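Local atomic coordinates of De novo designed protein Foldit4 (Synthetic construct, PDB entry 6WI5), a protein that has no known natural function, being a computationally designed alpha+beta protein in which two helices pack on a four-stranded antiparallel sheet. Residues 25-28 against 29-32. Numbering follows the deposited sequence.
Sequences LEEV and KRES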
loop_
_atom_site.group_PDB
_atom_site.type_symbol
_atom_site.label_atom_id
_atom_site.label_comp_id
_atom_site.label_asym_id
_atom_site.label_seq_id
_atom_site.Cartn_x
_atom_site.Cartn_y
_atom_site.Cartn_z
ATOM N N LEU A 25 -2.926 -2.374 6.429
ATOM C CA LEU A 25 -4.364 -2.501 6.640
ATOM C C LEU A 25 -4.823 -1.696 7.847
ATOM O O LEU A 25 -5.969 -1.231 7.882
ATOM C CB LEU A 25 -4.746 -3.970 6.809
ATOM C CG LEU A 25 -4.530 -4.863 5.588
ATOM C CD1 LEU A 25 -5.013 -6.274 5.865
ATOM C CD2 LEU A 25 -5.233 -4.285 4.370
ATOM N N GLU A 26 -3.952 -1.525 8.842
ATOM C CA GLU A 26 -4.307 -0.710 9.999
ATOM C C GLU A 26 -4.433 0.758 9.619
ATOM O O GLU A 26 -5.330 1.455 10.106
ATOM C CB GLU A 26 -3.270 -0.894 11.107
ATOM C CG GLU A 26 -3.434 -2.179 11.894
ATOM C CD GLU A 26 -2.258 -2.451 12.806
ATOM O OE1 GLU A 26 -1.201 -1.812 12.618
ATOM O OE2 GLU A 26 -2.388 -3.302 13.710
ATOM N N GLU A 27 -3.547 1.247 8.749
ATOM C CA GLU A 27 -3.634 2.638 8.319
ATOM C C GLU A 27 -4.866 2.874 7.455
ATOM O O GLU A 27 -5.479 3.944 7.521
ATOM C CB GLU A 27 -2.364 3.041 7.571
ATOM C CG GLU A 27 -1.119 3.058 8.441
ATOM C CD GLU A 27 -1.225 4.036 9.598
ATOM O OE1 GLU A 27 -1.917 5.065 9.453
ATOM O OE2 GLU A 27 -0.615 3.772 10.654
ATOM N N VAL A 28 -5.241 1.890 6.635
ATOM C CA VAL A 28 -6.468 2.009 5.854
ATOM C C VAL A 28 -7.682 2.031 6.774
ATOM O O VAL A 28 -8.635 2.785 6.549
ATOM C CB VAL A 28 -6.555 0.868 4.822
ATOM C CG1 VAL A 28 -7.878 0.924 4.075
ATOM C CG2 VAL A 28 -5.387 0.942 3.850
ATOM N N LYS A 29 -7.660 1.211 7.826
ATOM C CA LYS A 29 -8.760 1.188 8.785
ATOM C C LYS A 29 -8.867 2.507 9.539
ATOM O O LYS A 29 -9.975 2.983 9.814
ATOM C CB LYS A 29 -8.567 0.025 9.760
ATOM C CG LYS A 29 -9.639 -0.100 10.825
ATOM C CD LYS A 29 -9.185 -1.039 11.932
ATOM C CE LYS A 29 -10.280 -1.269 12.959
ATOM N NZ LYS A 29 -11.383 -2.108 12.415
ATOM N N ARG A 30 -7.727 3.113 9.881
ATOM C CA ARG A 30 -7.749 4.380 10.607
ATOM C C ARG A 30 -8.291 5.513 9.749
ATOM O O ARG A 30 -8.902 6.450 10.277
ATOM C CB ARG A 30 -6.346 4.722 11.110
ATOM C CG ARG A 30 -5.853 3.824 12.233
ATOM C CD ARG A 30 -4.394 4.101 12.564
ATOM N NE ARG A 30 -3.948 3.341 13.728
ATOM C CZ ARG A 30 -2.700 3.338 14.185
ATOM N NH1 ARG A 30 -2.384 2.617 15.253
ATOM N NH2 ARG A 30 -1.767 4.055 13.576
ATOM N N GLU A 31 -8.083 5.449 8.433
ATOM C CA GLU A 31 -8.562 6.509 7.551
ATOM C C GLU A 31 -10.086 6.525 7.494
ATOM O O GLU A 31 -10.726 7.493 7.919
ATOM C CB GLU A 31 -7.963 6.336 6.154
ATOM C CG GLU A 31 -8.365 7.413 5.163
ATOM C CD GLU A 31 -8.080 8.814 5.671
ATOM O OE1 GLU A 31 -9.040 9.599 5.818
ATOM O OE2 GLU A 31 -6.898 9.127 5.928
ATOM N N SER A 32 -10.684 5.456 6.976
ATOM C CA SER A 32 -12.133 5.352 6.872
ATOM C C SER A 32 -12.496 3.916 6.532
ATOM O O SER A 32 -11.680 3.163 5.991
ATOM C CB SER A 32 -12.697 6.308 5.816
ATOM O OG SER A 32 -14.097 6.142 5.672
#
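The last two turns of helix 17-31 run through this segment, and there a buried Glu27 and an exposed Arg30 form a salt bridge three residues apart, OE2 to NH2 at 3.2 Å. The two groups meet almost at right angles, carboxylate and guanidinium planes 89° apart, so a single oxygen faces a single nitrogen rather than the paired, coplanar grip of a bidentate bridge. Glu27 gets there by folding at chi2 (-60°); Arg30 CG, set beside its own backbone N by chi1 (-70°), lies 3.2 Å from Glu26 O. Glu27 OE1 is taken by Arg68 of helix 59-76, while Glu72 OE2, close to Glu27 OE2, may weaken the bridge or favour a shared proton. The fold is ferredoxin-like, with helix 17-31 connecting strand 3-11 to strand 36-44; Glu27 and Glu31, the latter through Arg64 and Arg68, tie this helix to helix 59-76, and the buried Val28 touches Leu65 and Val37. A glutamine in place of Glu27 would probably cost Arg30 this salt-bridge partner and Arg68 one of its two, while those two side chains still touch. Beneath the side chains the i to i+4 backbone bonds continue to the helix end: Lys29 N to Leu25 O at 3.0 Å, Arg30 N to Glu26 O at 2.9 Å and Glu31 N to Glu27 O at 3.1 Å. After that the pattern frays. Val28 O receives only weak bonds, from Glu31 N at 3.3 Å and Ser32 N at 3.4 Å, and Ser32 leaves helical geometry, its OG hydrogen-bonded to Ser34 OG in the loop leading to strand 36-44.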